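Local atomic coordinates of putative oxidoreductase (Bacteroides fragilis NCTC 9343, PDB entry 3EOF), a protein that binds flavin mononucleotide in a site shared by its two subunits and probably serves as an oxidoreductase of the nitroreductase family. Residues L58-A61 and H62-P66; R224-K227 and K228-E231; R10-R13 and K14-Q17; V113-T116 and F117-A121. All blocks are in the same frame, centred on the assembly; numbering follows the deposited sequence.

Interaction 1: residues L58-A61 and H62-P66. With FMN (flavin mononucleotide), chain C.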
loop_
_atom_site.group_PDB
_atom_site.type_symbol
_atom_site.label_atom_id
_atom_site.label_comp_id
_atom_site.label_asym_id
_atom_site.label_seq_id
_atom_site.Cartn_x
_atom_site.Cartn_y
_atom_site.Cartn_z
ATOM N N LEU A 58 21.623 0.355 -8.913
ATOM C CA LEU A 58 20.548 0.154 -7.910
ATOM C C LEU A 58 20.853 -0.898 -6.879
ATOM O O LEU A 58 20.322 -0.871 -5.784
ATOM C CB LEU A 58 19.228 -0.284 -8.574
ATOM C CG LEU A 58 18.359 0.744 -9.277
ATOM C CD1 LEU A 58 17.056 0.057 -9.747
ATOM C CD2 LEU A 58 18.097 1.922 -8.283
ATOM N N SER A 59 21.678 -1.855 -7.270
ATOM C CA SER A 59 21.999 -3.026 -6.451
ATOM C C SER A 59 22.452 -2.736 -5.025
ATOM O O SER A 59 21.949 -3.343 -4.093
ATOM C CB SER A 59 23.027 -3.916 -7.185
ATOM O OG SER A 59 23.028 -5.215 -6.623
ATOM N N PRO A 60 23.429 -1.837 -4.842
ATOM C CA PRO A 60 23.885 -1.490 -3.492
ATOM C C PRO A 60 22.807 -0.892 -2.603
ATOM O O PRO A 60 22.800 -1.153 -1.397
ATOM C CB PRO A 60 24.991 -0.442 -3.740
ATOM C CG PRO A 60 25.362 -0.574 -5.127
ATOM C CD PRO A 60 24.176 -1.115 -5.871
ATOM N N ALA A 61 21.934 -0.068 -3.189
ATOM C CA ALA A 61 20.792 0.527 -2.496
ATOM C C ALA A 61 19.948 -0.597 -1.846
ATOM O O ALA A 61 19.416 -0.464 -0.721
ATOM C CB ALA A 61 19.936 1.323 -3.496
ATOM N N HIS A 62 19.849 -1.718 -2.570
ATOM C CA HIS A 62 19.087 -2.873 -2.141
ATOM C C HIS A 62 19.960 -3.938 -1.485
ATOM O O HIS A 62 19.589 -5.094 -1.442
ATOM C CB HIS A 62 18.282 -3.420 -3.324
ATOM C CG HIS A 62 17.284 -2.432 -3.835
ATOM N ND1 HIS A 62 16.184 -2.072 -3.099
ATOM C CD2 HIS A 62 17.280 -1.642 -4.934
ATOM C CE1 HIS A 62 15.495 -1.157 -3.761
ATOM N NE2 HIS A 62 16.126 -0.894 -4.891
ATOM N N PHE A 63 21.078 -3.518 -0.898
ATOM C CA PHE A 63 21.997 -4.401 -0.202
ATOM C C PHE A 63 22.543 -5.541 -1.055
ATOM O O PHE A 63 22.915 -6.615 -0.523
ATOM C CB PHE A 63 21.393 -4.976 1.097
ATOM C CG PHE A 63 20.900 -3.943 2.060
ATOM C CD1 PHE A 63 21.621 -2.793 2.318
ATOM C CD2 PHE A 63 19.729 -4.152 2.765
ATOM C CE1 PHE A 63 21.144 -1.849 3.193
ATOM C CE2 PHE A 63 19.268 -3.196 3.668
ATOM C CZ PHE A 63 19.972 -2.054 3.858
ATOM N N ASN A 64 22.629 -5.289 -2.360
ATOM C CA ASN A 64 23.143 -6.264 -3.316
ATOM C C ASN A 64 22.416 -7.600 -3.339
ATOM O O ASN A 64 23.004 -8.665 -3.562
ATOM C CB ASN A 64 24.643 -6.404 -3.099
ATOM C CG ASN A 64 25.378 -5.176 -3.536
ATOM O OD1 ASN A 64 26.259 -4.673 -2.829
ATOM N ND2 ASN A 64 24.990 -4.646 -4.709
ATOM N N GLN A 65 21.112 -7.521 -3.104
ATOM C CA GLN A 65 20.266 -8.696 -3.157
ATOM C C GLN A 65 20.300 -9.044 -4.601
ATOM O O GLN A 65 20.159 -8.157 -5.439
ATOM C CB GLN A 65 18.861 -8.402 -2.709
ATOM C CG GLN A 65 18.771 -7.973 -1.276
ATOM C CD GLN A 65 17.356 -7.753 -0.858
ATOM O OE1 GLN A 65 16.647 -8.719 -0.613
ATOM N NE2 GLN A 65 16.927 -6.487 -0.774
ATOM N N PRO A 66 20.512 -10.327 -4.911
ATOM C CA PRO A 66 20.755 -10.749 -6.290
ATOM C C PRO A 66 19.689 -10.470 -7.309
ATOM O O PRO A 66 20.018 -10.294 -8.461
ATOM C CB PRO A 66 21.055 -12.252 -6.160
ATOM C CG PRO A 66 20.519 -12.649 -4.809
ATOM C CD PRO A 66 20.576 -11.448 -3.956
HETATM N N1 FMN C . 12.023 -10.475 0.080
HETATM C C2 FMN C . 13.419 -10.431 -0.010
HETATM O O2 FMN C . 14.068 -11.435 -0.345
HETATM N N3 FMN C . 14.121 -9.267 0.307
HETATM C C4 FMN C . 13.475 -8.086 0.726
HETATM O O4 FMN C . 14.085 -6.958 0.598
HETATM C C4A FMN C . 12.051 -8.160 0.830
HETATM N N5 FMN C . 11.340 -7.042 1.243
HETATM C C5A FMN C . 9.955 -7.043 1.314
HETATM C C6 FMN C . 9.327 -5.858 1.722
HETATM C C7 FMN C . 7.950 -5.787 1.830
HETATM C C7M FMN C . 7.348 -4.493 2.298
HETATM C C8 FMN C . 7.183 -6.913 1.540
HETATM C C8M FMN C . 5.703 -6.748 1.430
HETATM C C9 FMN C . 7.807 -8.111 1.128
HETATM C C9A FMN C . 9.217 -8.208 1.005
HETATM N N10 FMN C . 9.921 -9.371 0.605
HETATM C C10 FMN C . 11.325 -9.344 0.515
HETATM C "C1'" FMN C . 9.218 -10.700 0.336
HETATM C "C2'" FMN C . 8.814 -11.321 1.665
HETATM O "O2'" FMN C . 10.001 -11.776 2.328
HETATM C "C3'" FMN C . 7.756 -12.391 1.484
HETATM O "O3'" FMN C . 6.503 -11.861 1.013
HETATM C "C4'" FMN C . 7.491 -13.178 2.775
HETATM O "O4'" FMN C . 8.604 -13.982 3.111
HETATM C "C5'" FMN C . 6.355 -14.138 2.559
HETATM O "O5'" FMN C . 6.740 -14.882 1.400
HETATM P P FMN C . 5.718 -15.103 0.148
HETATM O O1P FMN C . 5.400 -13.759 -0.541
HETATM O O2P FMN C . 4.441 -15.691 0.692
HETATM O O3P FMN C . 6.412 -16.163 -0.720
HETATM O O HOH W 1 22.003 -7.459 -7.331
#
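Asn-64 grips Ser-59 twice, through its backbone N on Ser-59 O at 2.7 Å and through its side-chain ND2 on Ser-59 OG at 2.8 Å. The first of these is the 6→1 bond of a Schellman motif just beyond helix 52-58; the bond from Phe-63 N to Pro-60 O (3.0 Å), which closes a type I beta turn, is its 5→2 bond, and the ND2 to OG bond is added from the side chain. Phe-63, at the C' position, and Asn-64 after it both have positive phi (57°). The Ser-59 hydroxyl, anti to its own nitrogen (chi1 -162°), lies within the amide plane of Asn-64, while the Asn-64 N-H comes from above the Ser-59 carbonyl plane. A water joins Ser-59 OG to Gln-65 O.

Farther along, Gln-65 extends away from the turn to the flavin, its OE1 accepting from FMN N3 and its NE2 giving to FMN O4. The same NE2 donates to His-62 O, which holds the amide in position for its paired bonds with the flavin.

The His-62 ring has Ala-61 CB over one face and is tied by ND1 to Thr-133. Ile-141 of helix 138-145 packs against both residues. Nearby, His-62 CD2 comes to 3.3 Å from Leu-58 O.

Interaction 2: residues R224-K227 and K228-E231; sequences RYTK and KDNE
Asn-230, in the first turn of helix 227-243, turns its amide back toward the chain at Tyr-225, just ahead of the helix N-cap, and ND2 makes a weak bond to Tyr-225 O. That nitrogen has its stronger partner in Gly-96 O of the second subunit, so the amide ties the start of the helix to the second subunit. The Tyr-225 ring carries Arg-224 CB over one face, 3.6 Å above the plane, and its CE2 in turn lies over a face of the Arg-224 guanidinium. Both meetings are displaced toward the rim.

Thr-226, next in the chain after Tyr-225, is the N-cap. Its OG1 stands between backbone N and carbonyl carbon (chi1 68°), from where it accepts Asp-229 N at 3.2 Å. In place of the direct return bond of a capping box, a water accepts from Thr-226 N and donates to Asp-229 OD2 at 2.7 Å, and also to Arg-224 O. The first regular helical bonds follow, from Asn-230 N to Thr-226 O and from Glu-231 N to Lys-227 O.

Lys-227 runs extended from CB to CE and bends at its last torsion (chi4 -60°), bringing NZ to the syn lone pair of Glu-231 OE2 in a 2.7 Å salt bridge.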
loop_
_atom_site.group_PDB
_atom_site.type_symbol
_atom_site.label_atom_id
_atom_site.label_comp_id
_atom_site.label_asym_id
_atom_site.label_seq_id
_atom_site.Cartn_x
_atom_site.Cartn_y
_atom_site.Cartn_z
ATOM N N ARG A 224 17.369 -9.293 12.135
ATOM C CA ARG A 224 16.720 -8.779 10.927
ATOM C C ARG A 224 16.232 -7.334 11.018
ATOM O O ARG A 224 16.534 -6.518 10.158
ATOM C CB ARG A 224 15.515 -9.656 10.520
ATOM C CG ARG A 224 15.807 -11.068 10.063
ATOM C CD ARG A 224 16.343 -11.201 8.629
ATOM N NE ARG A 224 15.440 -10.667 7.585
ATOM C CZ ARG A 224 14.301 -11.232 7.157
ATOM N NH1 ARG A 224 13.833 -12.350 7.693
ATOM N NH2 ARG A 224 13.598 -10.656 6.194
ATOM N N TYR A 225 15.447 -7.030 12.046
ATOM C CA TYR A 225 14.806 -5.742 12.131
ATOM C C TYR A 225 14.970 -5.272 13.524
ATOM O O TYR A 225 14.029 -5.328 14.327
ATOM C CB TYR A 225 13.325 -5.874 11.775
ATOM C CG TYR A 225 13.055 -6.556 10.438
ATOM C CD1 TYR A 225 13.374 -5.930 9.220
ATOM C CD2 TYR A 225 12.458 -7.805 10.392
ATOM C CE1 TYR A 225 13.111 -6.556 7.995
ATOM C CE2 TYR A 225 12.195 -8.431 9.186
ATOM C CZ TYR A 225 12.533 -7.817 8.000
ATOM O OH TYR A 225 12.253 -8.472 6.821
ATOM N N THR A 226 16.178 -4.784 13.790
ATOM C CA THR A 226 16.610 -4.383 15.113
ATOM C C THR A 226 16.125 -3.000 15.511
ATOM O O THR A 226 15.796 -2.155 14.665
ATOM C CB THR A 226 18.157 -4.431 15.245
ATOM O OG1 THR A 226 18.735 -3.430 14.424
ATOM C CG2 THR A 226 18.717 -5.797 14.840
ATOM N N LYS A 227 16.076 -2.804 16.825
ATOM C CA LYS A 227 15.641 -1.559 17.428
ATOM C C LYS A 227 16.520 -0.428 16.933
ATOM O O LYS A 227 15.998 0.576 16.432
ATOM C CB LYS A 227 15.697 -1.656 18.970
ATOM C CG LYS A 227 15.275 -0.390 19.690
ATOM C CD LYS A 227 15.038 -0.644 21.174
ATOM C CE LYS A 227 14.449 0.554 21.904
ATOM N NZ LYS A 227 15.288 1.737 21.855
ATOM N N LYS A 228 17.845 -0.615 17.067
ATOM C CA LYS A 228 18.813 0.373 16.621
ATOM C C LYS A 228 18.655 0.735 15.165
ATOM O O LYS A 228 18.588 1.919 14.846
ATOM C CB LYS A 228 20.249 -0.046 16.917
ATOM C CG LYS A 228 20.650 0.223 18.351
ATOM C CD LYS A 228 22.038 -0.356 18.656
ATOM C CE LYS A 228 22.356 -0.313 20.163
ATOM N NZ LYS A 228 23.633 -1.023 20.457
ATOM N N ASP A 229 18.560 -0.261 14.286
ATOM C CA ASP A 229 18.359 0.016 12.865
ATOM C C ASP A 229 17.071 0.710 12.586
ATOM O O ASP A 229 17.060 1.631 11.788
ATOM C CB ASP A 229 18.450 -1.240 12.013
ATOM C CG ASP A 229 19.844 -1.811 12.016
ATOM O OD1 ASP A 229 20.753 -1.159 12.598
ATOM O OD2 ASP A 229 20.038 -2.902 11.462
ATOM N N ASN A 230 15.993 0.248 13.218
ATOM C CA ASN A 230 14.662 0.820 13.041
ATOM C C ASN A 230 14.589 2.309 13.390
ATOM O O ASN A 230 13.922 3.088 12.708
ATOM C CB ASN A 230 13.638 0.038 13.865
ATOM C CG ASN A 230 13.359 -1.351 13.284
ATOM O OD1 ASN A 230 13.588 -1.600 12.098
ATOM N ND2 ASN A 230 12.888 -2.256 14.122
ATOM N N GLU A 231 15.256 2.677 14.475
ATOM C CA GLU A 231 15.315 4.042 14.932
ATOM C C GLU A 231 16.154 4.900 13.976
ATOM O O GLU A 231 15.751 6.007 13.614
ATOM C CB GLU A 231 15.850 4.051 16.357
ATOM C CG GLU A 231 14.799 3.491 17.309
ATOM C CD GLU A 231 15.293 3.272 18.699
ATOM O OE1 GLU A 231 16.480 3.609 18.989
ATOM O OE2 GLU A 231 14.472 2.728 19.485
HETATM O O HOH W 2 17.632 -4.166 11.339
HETATM O O HOH W 3 21.345 -3.742 14.781
#

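Interaction 3: residues R10-R13 and K14-Q17; sequences RTIR and KYQQ. With FMN (flavin mononucleotide), chain C.
Tyr-15 folds back over the two residues that precede Lys-14, so that its hydroxyl ends up beside Ile-12. OH lies 2.7 Å from Ile-12 O, a weak bond; its stronger partner is Thr-158 OG1. One face of the ring rests on Arg-13 C, with Tyr-15 CE2 3.7 Å from that atom. At the side of Ile-12, CG2 is in apolar contact with Tyr-15 CE1 at 4.0 Å and also lies close to Lys-14 O.

The chain presents alternate residues, Thr-11 and Arg-13, to the cofactor. Thr-11 takes the phosphate, its N pointing almost straight at FMN O3P (2.8 Å, 171°) and its OG1 donating to FMN O1P. Arg-13 stays extended from CG to NE and meets the pyrimidine rim of the flavin edge-on: NE gives a 2.7 Å bond to FMN O2, and NH2 reaches FMN N1 at 3.1 Å. Thr-11 CG2 lies over one face of this guanidinium, and Glu-164 holds Arg-13 N.

A positive group at N1 and O2 would probably help to stabilise a reduced flavin carrying negative charge there. This one segment thus contacts both the phosphate and the pyrimidine rim, while Gln-65, Gly-132 and Thr-37 of the second subunit help to complete what is the FMN site of the nitroreductase fold.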
loop_
_atom_site.group_PDB
_atom_site.type_symbol
_atom_site.label_atom_id
_atom_site.label_comp_id
_atom_site.label_asym_id
_atom_site.label_seq_id
_atom_site.Cartn_x
_atom_site.Cartn_y
_atom_site.Cartn_z
ATOM N N ARG A 10 3.646 -17.290 -4.328
ATOM C CA ARG A 10 4.822 -17.249 -3.541
ATOM C C ARG A 10 5.753 -16.291 -4.238
ATOM O O ARG A 10 5.658 -16.092 -5.454
ATOM C CB ARG A 10 5.401 -18.658 -3.380
ATOM C CG ARG A 10 5.839 -19.288 -4.636
ATOM C CD ARG A 10 5.674 -20.755 -4.537
ATOM N NE ARG A 10 4.279 -21.153 -4.636
ATOM C CZ ARG A 10 3.822 -22.356 -4.294
ATOM N NH1 ARG A 10 4.646 -23.273 -3.799
ATOM N NH2 ARG A 10 2.532 -22.644 -4.407
ATOM N N THR A 11 6.646 -15.713 -3.449
ATOM C CA THR A 11 7.624 -14.780 -3.930
ATOM C C THR A 11 8.663 -15.573 -4.737
ATOM O O THR A 11 9.093 -16.647 -4.319
ATOM C CB THR A 11 8.329 -14.002 -2.732
ATOM O OG1 THR A 11 7.424 -13.050 -2.169
ATOM C CG2 THR A 11 9.508 -13.238 -3.217
ATOM N N ILE A 12 9.086 -14.989 -5.861
ATOM C CA ILE A 12 10.038 -15.601 -6.741
ATOM C C ILE A 12 11.195 -14.659 -6.817
ATOM O O ILE A 12 11.008 -13.458 -7.104
ATOM C CB ILE A 12 9.448 -15.849 -8.145
ATOM C CG1 ILE A 12 8.222 -16.786 -8.064
ATOM C CG2 ILE A 12 10.521 -16.378 -9.050
ATOM C CD1 ILE A 12 8.529 -18.212 -7.576
ATOM N N ARG A 13 12.381 -15.207 -6.547
ATOM C CA ARG A 13 13.632 -14.474 -6.495
ATOM C C ARG A 13 14.676 -14.935 -7.524
ATOM O O ARG A 13 15.774 -14.395 -7.570
ATOM C CB ARG A 13 14.245 -14.644 -5.099
ATOM C CG ARG A 13 13.427 -14.058 -3.973
ATOM C CD ARG A 13 14.005 -14.405 -2.629
ATOM N NE ARG A 13 13.266 -13.751 -1.555
ATOM C CZ ARG A 13 12.169 -14.224 -0.954
ATOM N NH1 ARG A 13 11.613 -15.372 -1.306
ATOM N NH2 ARG A 13 11.605 -13.523 0.012
ATOM N N LYS A 14 14.361 -15.961 -8.314
ATOM C CA LYS A 14 15.287 -16.499 -9.310
ATOM C C LYS A 14 14.512 -16.420 -10.608
ATOM O O LYS A 14 13.369 -16.866 -10.645
ATOM C CB LYS A 14 15.631 -17.953 -9.025
ATOM C CG LYS A 14 16.239 -18.251 -7.702
ATOM C CD LYS A 14 17.660 -17.851 -7.640
ATOM C CE LYS A 14 18.250 -18.209 -6.270
ATOM N NZ LYS A 14 18.139 -19.665 -5.945
ATOM N N TYR A 15 15.132 -15.880 -11.660
ATOM C CA TYR A 15 14.432 -15.646 -12.912
ATOM C C TYR A 15 15.146 -16.293 -14.058
ATOM O O TYR A 15 16.371 -16.506 -14.062
ATOM C CB TYR A 15 14.258 -14.137 -13.164
ATOM C CG TYR A 15 13.771 -13.430 -11.916
ATOM C CD1 TYR A 15 12.436 -13.492 -11.532
ATOM C CD2 TYR A 15 14.670 -12.777 -11.066
ATOM C CE1 TYR A 15 11.999 -12.889 -10.349
ATOM C CE2 TYR A 15 14.233 -12.142 -9.885
ATOM C CZ TYR A 15 12.916 -12.203 -9.542
ATOM O OH TYR A 15 12.502 -11.592 -8.386
ATOM N N GLN A 16 14.333 -16.628 -15.031
ATOM C CA GLN A 16 14.758 -17.283 -16.225
ATOM C C GLN A 16 15.445 -16.201 -17.073
ATOM O O GLN A 16 15.176 -15.000 -16.912
ATOM C CB GLN A 16 13.498 -17.856 -16.900
ATOM C CG GLN A 16 13.721 -18.896 -17.915
ATOM C CD GLN A 16 12.476 -19.154 -18.742
ATOM O OE1 GLN A 16 11.354 -18.989 -18.234
ATOM N NE2 GLN A 16 12.671 -19.545 -20.044
ATOM N N GLN A 17 16.371 -16.628 -17.922
ATOM C CA GLN A 17 17.048 -15.752 -18.865
ATOM C C GLN A 17 16.065 -15.613 -19.998
ATOM O O GLN A 17 16.211 -16.292 -21.018
ATOM C CB GLN A 17 18.311 -16.432 -19.423
ATOM C CG GLN A 17 19.418 -16.618 -18.431
ATOM C CD GLN A 17 20.100 -15.311 -18.120
ATOM O OE1 GLN A 17 20.675 -14.673 -19.012
ATOM N NE2 GLN A 17 20.056 -14.906 -16.855
HETATM N N1 FMN C . 12.023 -10.475 0.080
HETATM C C2 FMN C . 13.419 -10.431 -0.010
HETATM O O2 FMN C . 14.068 -11.435 -0.345
HETATM N N3 FMN C . 14.121 -9.267 0.307
HETATM C C4 FMN C . 13.475 -8.086 0.726
HETATM O O4 FMN C . 14.085 -6.958 0.598
HETATM C C4A FMN C . 12.051 -8.160 0.830
HETATM N N5 FMN C . 11.340 -7.042 1.243
HETATM C C5A FMN C . 9.955 -7.043 1.314
HETATM C C6 FMN C . 9.327 -5.858 1.722
HETATM C C7 FMN C . 7.950 -5.787 1.830
HETATM C C7M FMN C . 7.348 -4.493 2.298
HETATM C C8 FMN C . 7.183 -6.913 1.540
HETATM C C8M FMN C . 5.703 -6.748 1.430
HETATM C C9 FMN C . 7.807 -8.111 1.128
HETATM C C9A FMN C . 9.217 -8.208 1.005
HETATM N N10 FMN C . 9.921 -9.371 0.605
HETATM C C10 FMN C . 11.325 -9.344 0.515
HETATM C "C1'" FMN C . 9.218 -10.700 0.336
HETATM C "C2'" FMN C . 8.814 -11.321 1.665
HETATM O "O2'" FMN C . 10.001 -11.776 2.328
HETATM C "C3'" FMN C . 7.756 -12.391 1.484
HETATM O "O3'" FMN C . 6.503 -11.861 1.013
HETATM C "C4'" FMN C . 7.491 -13.178 2.775
HETATM O "O4'" FMN C . 8.604 -13.982 3.111
HETATM C "C5'" FMN C . 6.355 -14.138 2.559
HETATM O "O5'" FMN C . 6.740 -14.882 1.400
HETATM P P FMN C . 5.718 -15.103 0.148
HETATM O O1P FMN C . 5.400 -13.759 -0.541
HETATM O O2P FMN C . 4.441 -15.691 0.692
HETATM O O3P FMN C . 6.412 -16.163 -0.720
#

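Interaction 4: residues V113-T116 and F117-A121; sequences VAQT and FCTLA
Thr-119 doubles up on Gln-115 at the tight side of this contact: its N (3.1 Å) and its OG1 (2.8 Å) both donate to Gln-115 O, arriving from opposite faces of the carbonyl plane. The side-chain bond supplements the helical one within helix 100-123 and is allowed by an OG1 that stands beside the backbone N (chi1 -57°). Thr-119 also packs on Thr-119 of the second subunit. Equally close is the turn at Phe-117, whose N meets Val-113 O at 2.7 Å in a nearly straight bond (172°). The ring edge turns toward Ala-114 O, and Ala-121 CB covers part of one face.

The looser side, buried like the rest, is the flank where Thr-116 and Leu-120 run alongside each other in the same direction, with Thr-116 CG2 4.0 Å from Leu-120 CD1; here Val-6 of the second subunit packs on both residues. Gln-115, bent at its second torsion (chi2 56°), has OE1 held by Tyr-130 and packs on Thr-116 of the second subunit. Phe-117 packs on strand 73-80 and helix 22-32, Cys-118 on strand 127-131. A long helix buried between its own sheet and the partner subunit is the central dimer element of the nitroreductase fold.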
loop_
_atom_site.group_PDB
_atom_site.type_symbol
_atom_site.label_atom_id
_atom_site.label_comp_id
_atom_site.label_asym_id
_atom_site.label_seq_id
_atom_site.Cartn_x
_atom_site.Cartn_y
_atom_site.Cartn_z
ATOM N N VAL A 113 -1.174 0.411 -6.605
ATOM C CA VAL A 113 -0.692 0.085 -7.951
ATOM C C VAL A 113 0.309 -1.076 -7.936
ATOM O O VAL A 113 0.196 -2.029 -8.710
ATOM C CB VAL A 113 -0.022 1.324 -8.648
ATOM C CG1 VAL A 113 0.718 0.921 -9.866
ATOM C CG2 VAL A 113 -1.038 2.365 -8.968
ATOM N N ALA A 114 1.314 -0.980 -7.071
ATOM C CA ALA A 114 2.350 -1.973 -7.011
ATOM C C ALA A 114 1.838 -3.336 -6.793
ATOM O O ALA A 114 2.274 -4.285 -7.459
ATOM C CB ALA A 114 3.402 -1.610 -5.935
ATOM N N GLN A 115 0.911 -3.459 -5.856
ATOM C CA GLN A 115 0.297 -4.749 -5.574
ATOM C C GLN A 115 -0.707 -5.169 -6.646
ATOM O O GLN A 115 -0.856 -6.349 -6.884
ATOM C CB GLN A 115 -0.348 -4.736 -4.208
ATOM C CG GLN A 115 -0.905 -6.065 -3.769
ATOM C CD GLN A 115 0.108 -7.206 -3.785
ATOM O OE1 GLN A 115 1.294 -7.049 -3.497
ATOM N NE2 GLN A 115 -0.384 -8.367 -4.086
ATOM N N THR A 116 -1.368 -4.235 -7.320
ATOM C CA THR A 116 -2.264 -4.612 -8.431
ATOM C C THR A 116 -1.357 -5.176 -9.512
ATOM O O THR A 116 -1.609 -6.240 -10.049
ATOM C CB THR A 116 -3.150 -3.453 -8.940
ATOM O OG1 THR A 116 -3.911 -2.916 -7.850
ATOM C CG2 THR A 116 -4.112 -3.946 -9.995
ATOM N N PHE A 117 -0.260 -4.490 -9.784
ATOM C CA PHE A 117 0.717 -4.975 -10.754
ATOM C C PHE A 117 1.226 -6.362 -10.407
ATOM O O PHE A 117 1.178 -7.241 -11.257
ATOM C CB PHE A 117 1.920 -4.029 -10.876
ATOM C CG PHE A 117 3.031 -4.614 -11.673
ATOM C CD1 PHE A 117 2.983 -4.611 -13.056
ATOM C CD2 PHE A 117 4.111 -5.232 -11.033
ATOM C CE1 PHE A 117 4.000 -5.230 -13.793
ATOM C CE2 PHE A 117 5.108 -5.852 -11.754
ATOM C CZ PHE A 117 5.068 -5.847 -13.126
ATOM N N CYS A 118 1.739 -6.543 -9.180
ATOM C CA CYS A 118 2.265 -7.854 -8.742
ATOM C C CYS A 118 1.264 -8.994 -8.942
ATOM O O CYS A 118 1.625 -10.060 -9.377
ATOM C CB CYS A 118 2.738 -7.814 -7.318
ATOM S SG CYS A 118 4.252 -6.876 -7.173
ATOM N N THR A 119 0.011 -8.748 -8.615
ATOM C CA THR A 119 -1.071 -9.704 -8.820
ATOM C C THR A 119 -1.338 -10.027 -10.290
ATOM O O THR A 119 -1.608 -11.186 -10.675
ATOM C CB THR A 119 -2.343 -9.136 -8.191
ATOM O OG1 THR A 119 -2.086 -8.873 -6.804
ATOM C CG2 THR A 119 -3.485 -10.080 -8.319
ATOM N N LEU A 120 -1.304 -8.997 -11.116
ATOM C CA LEU A 120 -1.496 -9.148 -12.555
ATOM C C LEU A 120 -0.290 -9.859 -13.166
ATOM O O LEU A 120 -0.447 -10.717 -14.009
ATOM C CB LEU A 120 -1.741 -7.797 -13.221
ATOM C CG LEU A 120 -3.113 -7.173 -12.930
ATOM C CD1 LEU A 120 -3.123 -5.744 -13.417
ATOM C CD2 LEU A 120 -4.273 -7.925 -13.552
ATOM N N ALA A 121 0.904 -9.497 -12.715
ATOM C CA ALA A 121 2.138 -10.096 -13.169
ATOM C C ALA A 121 2.134 -11.588 -12.855
ATOM O O ALA A 121 2.354 -12.430 -13.714
ATOM C CB ALA A 121 3.344 -9.365 -12.517
#

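Along the chain the order is interaction 3, interaction 1, interaction 4 and interaction 2. Interactions 1 and 3 lie in loops whose centres are about 16 Å apart, and both bind the same FMN. Interaction 4, on the buried helix 100-123, is also about 16 Å from interaction 3 between centres. Interaction 2 opens helix 227-243 on the opposite side of the chain's centre, about 29 Å from interaction 4 between centres, yet both meet the second subunit. The side chain of Tyr-225 there is about 6 Å from that same FMN. Because Thr-37 of the second subunit also bonds to this FMN, flavin binding and dimer formation are interwoven in this fold.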